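Local coordinates for protein haloacid dehalogenase-like hydrolase (Klebsiella pneumoniae subsp. pneumoniae, PDB 3PGV) that probably acts as a metal-dependent phosphatase of the haloacid dehalogenase superfamily, Cof family, with a calcium ion held at its metal site in this crystal, at residues 54-59 / 219-224. Residues are numbered along the deposited sequence; the frame is centred on the assembly and turned at random.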
ATOM      1  N   GLY A  54       9.831  15.627 -17.436  1.00 63.78           N
ATOM      2  CA  GLY A  54      10.494  15.829 -16.148  1.00 61.64           C
ATOM      3  C   GLY A  54       9.695  15.447 -14.913  1.00 61.86           C
ATOM      4  O   GLY A  54      10.148  15.690 -13.792  1.00 60.40           O
ATOM      5  N   ILE A  55       8.509  14.832 -15.091  1.00 56.43           N
ATOM      6  CA  ILE A  55       7.679  14.434 -13.939  1.00 53.54           C
ATOM      7  C   ILE A  55       8.194  13.146 -13.278  1.00 53.56           C
ATOM      8  O   ILE A  55       8.599  12.216 -13.967  1.00 53.04           O
ATOM      9  CB  ILE A  55       6.165  14.351 -14.320  1.00 56.72           C
ATOM     10  CG1 ILE A  55       5.673  15.676 -14.998  1.00 59.58           C
ATOM     11  CG2 ILE A  55       5.291  13.975 -13.109  1.00 54.50           C
ATOM     12  CD1 ILE A  55       5.920  17.008 -14.153  1.00 66.06           C
ATOM     13  N   ASN A  56       8.198  13.115 -11.933  1.00 48.67           N
ATOM     14  CA  ASN A  56       8.635  11.961 -11.146  1.00 46.63           C
ATOM     15  C   ASN A  56       7.455  11.139 -10.711  1.00 49.38           C
ATOM     16  O   ASN A  56       6.417  11.694 -10.346  1.00 48.83           O
ATOM     17  CB  ASN A  56       9.410  12.417  -9.924  1.00 48.46           C
ATOM     18  CG  ASN A  56      10.672  13.129 -10.266  1.00 60.85           C
ATOM     19  OD1 ASN A  56      11.694  12.507 -10.543  1.00 53.38           O
ATOM     20  ND2 ASN A  56      10.602  14.452 -10.361  1.00 49.42           N
ATOM     21  N   PHE A  57       7.610   9.813 -10.704  1.00 45.53           N
ATOM     22  CA  PHE A  57       6.538   8.918 -10.296  1.00 43.13           C
ATOM     23  C   PHE A  57       6.915   8.117  -9.101  1.00 44.98           C
ATOM     24  O   PHE A  57       8.053   7.652  -8.992  1.00 44.87           O
ATOM     25  CB  PHE A  57       6.121   8.000 -11.447  1.00 45.15           C
ATOM     26  CG  PHE A  57       5.277   8.680 -12.493  1.00 48.30           C
ATOM     27  CD1 PHE A  57       5.869   9.334 -13.571  1.00 53.29           C
ATOM     28  CD2 PHE A  57       3.890   8.685 -12.396  1.00 50.38           C
ATOM     29  CE1 PHE A  57       5.089   9.974 -14.533  1.00 55.50           C
ATOM     30  CE2 PHE A  57       3.112   9.326 -13.359  1.00 54.91           C
ATOM     31  CZ  PHE A  57       3.715   9.962 -14.426  1.00 54.85           C
ATOM     32  N   VAL A  58       5.975   7.973  -8.171  1.00 39.50           N
ATOM     33  CA  VAL A  58       6.160   7.166  -6.969  1.00 36.81           C
ATOM     34  C   VAL A  58       4.963   6.231  -6.844  1.00 38.85           C
ATOM     35  O   VAL A  58       3.824   6.690  -6.844  1.00 38.96           O
ATOM     36  CB  VAL A  58       6.341   8.049  -5.698  1.00 38.21           C
ATOM     37  CG1 VAL A  58       6.542   7.188  -4.461  1.00 36.22           C
ATOM     38  CG2 VAL A  58       7.502   9.026  -5.871  1.00 39.09           C
ATOM     39  N   PHE A  59       5.208   4.933  -6.823  1.00 34.70           N
ATOM     40  CA  PHE A  59       4.125   3.960  -6.718  1.00 33.69           C
ATOM     41  C   PHE A  59       4.061   3.373  -5.318  1.00 38.72           C
ATOM     42  O   PHE A  59       5.103   3.065  -4.728  1.00 38.18           O
ATOM     43  CB  PHE A  59       4.244   2.886  -7.805  1.00 35.26           C
ATOM     44  CG  PHE A  59       4.263   3.490  -9.192  1.00 37.89           C
ATOM     45  CD1 PHE A  59       3.116   4.069  -9.732  1.00 40.95           C
ATOM     46  CD2 PHE A  59       5.450   3.591  -9.909  1.00 40.86           C
ATOM     47  CE1 PHE A  59       3.159   4.725 -10.966  1.00 43.18           C
ATOM     48  CE2 PHE A  59       5.483   4.218 -11.161  1.00 44.62           C
ATOM     49  CZ  PHE A  59       4.342   4.774 -11.683  1.00 43.19           C
ATOM     50  N   LYS A 219      11.258  13.996  -0.416  1.00 43.33           N
ATOM     51  CA  LYS A 219      12.478  14.621   0.086  1.00 44.22           C
ATOM     52  C   LYS A 219      13.734  14.042  -0.593  1.00 48.65           C
ATOM     53  O   LYS A 219      14.628  14.805  -0.955  1.00 51.35           O
ATOM     54  CB  LYS A 219      12.560  14.508   1.613  1.00 45.74           C
ATOM     55  CG  LYS A 219      11.547  15.407   2.331  1.00 51.08           C
ATOM     56  CD  LYS A 219      11.519  15.168   3.828  1.00 54.81           C
ATOM     57  CE  LYS A 219      10.515  16.070   4.502  1.00 67.62           C
ATOM     58  NZ  LYS A 219      10.395  15.777   5.951  1.00 80.84           N
HETATM   59  N   MSE A 220      13.761  12.700  -0.853  1.00 41.13           N
HETATM   60  CA  MSE A 220      14.882  12.073  -1.593  1.00 39.85           C
HETATM   61  C   MSE A 220      14.997  12.688  -2.991  1.00 48.35           C
HETATM   62  O   MSE A 220      16.103  12.805  -3.524  1.00 50.00           O
HETATM   63  CB  MSE A 220      14.672  10.556  -1.734  1.00 39.34           C
HETATM   64  CG  MSE A 220      14.625   9.829  -0.435  1.00 43.20           C
HETATM   65 SE   MSE A 220      14.101   7.989  -0.696  0.75 47.63          SE
HETATM   66  CE  MSE A 220      13.563   7.583   1.194  1.00 42.82           C
ATOM     67  N   LEU A 221      13.834  13.035  -3.608  1.00 44.67           N
ATOM     68  CA  LEU A 221      13.779  13.610  -4.950  1.00 44.95           C
ATOM     69  C   LEU A 221      14.046  15.115  -4.946  1.00 50.90           C
ATOM     70  O   LEU A 221      14.126  15.728  -6.014  1.00 51.79           O
ATOM     71  CB  LEU A 221      12.411  13.317  -5.602  1.00 43.40           C
ATOM     72  CG  LEU A 221      12.171  11.874  -6.018  1.00 45.55           C
ATOM     73  CD1 LEU A 221      10.687  11.637  -6.346  1.00 42.78           C
ATOM     74  CD2 LEU A 221      13.073  11.484  -7.222  1.00 47.24           C
ATOM     75  N   GLY A 222      14.168  15.694  -3.753  1.00 48.85           N
ATOM     76  CA  GLY A 222      14.414  17.127  -3.587  1.00 51.47           C
ATOM     77  C   GLY A 222      13.143  17.959  -3.596  1.00 57.83           C
ATOM     78  O   GLY A 222      13.184  19.153  -3.910  1.00 60.81           O
ATOM     79  N   TYR A 223      12.006  17.340  -3.224  1.00 52.35           N
ATOM     80  CA  TYR A 223      10.699  18.006  -3.202  1.00 51.98           C
ATOM     81  C   TYR A 223      10.022  17.862  -1.833  1.00 52.91           C
ATOM     82  O   TYR A 223      10.602  17.289  -0.911  1.00 50.64           O
ATOM     83  CB  TYR A 223       9.782  17.436  -4.318  1.00 52.54           C
ATOM     84  CG  TYR A 223      10.317  17.665  -5.713  1.00 56.86           C
ATOM     85  CD1 TYR A 223      10.300  18.933  -6.291  1.00 60.54           C
ATOM     86  CD2 TYR A 223      10.836  16.613  -6.465  1.00 57.78           C
ATOM     87  CE1 TYR A 223      10.829  19.157  -7.564  1.00 61.66           C
ATOM     88  CE2 TYR A 223      11.344  16.820  -7.750  1.00 60.44           C
ATOM     89  CZ  TYR A 223      11.340  18.095  -8.295  1.00 67.42           C
ATOM     90  OH  TYR A 223      11.831  18.298  -9.563  1.00 67.91           O
ATOM     91  N   THR A 224       8.798  18.397  -1.702  1.00 49.40           N
ATOM     92  CA  THR A 224       8.004  18.281  -0.480  1.00 48.11           C
ATOM     93  C   THR A 224       6.646  17.662  -0.827  1.00 51.27           C
ATOM     94  O   THR A 224       6.365  17.423  -2.005  1.00 50.46           O
ATOM     95  CB  THR A 224       7.824  19.665   0.187  1.00 57.21           C
ATOM     96  OG1 THR A 224       7.006  20.488  -0.645  1.00 57.92           O
ATOM     97  CG2 THR A 224       9.150  20.359   0.475  1.00 54.36           C
TER
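L221 lays its two methyl branches against one face of strand 56-60, where N56 and V58 present their side chains two residues apart. The apolar part of the contact rests on L221 CD1, which lies 3.9 Å from N56 CB and 4.1 Å from V58 CG2 and so bridges the two strand positions. The side chains of V58 and L221 run past each other in opposite directions and meet through these two methyl groups. With its CG1 anti to the backbone N (chi1 -180°), V58 turns CG2 to the leucine; a compact branched residue suits this buried strand position, which also packs on V23 and I82. L221, whose side chain also touches Y80, is long enough to carry its methyl groups from the end of helix 210-220 to the strand.

Toward L221 and Y223 the amide of N56 makes van der Waals contacts. Its OD1 sits 3.7 Å from L221 CD2, while ND2 approaches the Y223 ring obliquely, 3.6 Å from CE2. Amide and ring planes are inclined by 52°, and ND2 stays 4.1 Å from Y223 OH. A weak hydrogen bond from ND2 to Q22 O gives the amide a polar partner outside this pair. The broad, flat ring of Y223 suits its place, packing on V23 and Q22 as well as on the amide.

Backbone geometry puts L221 and Y223 in place. G222, with positive phi (86°), belongs to a Schellman motif that closes the helix; its N bonds to K219 O at 3.0 Å. This turn, for which glycine is well suited, sets L221 before it and Y223 after it, both directed at the strand.

The helix end is thus seated on the parallel region of the Rossmann-like core sheet by a small set of van der Waals contacts, with asparagine grading the apolar interior into its partly exposed margin.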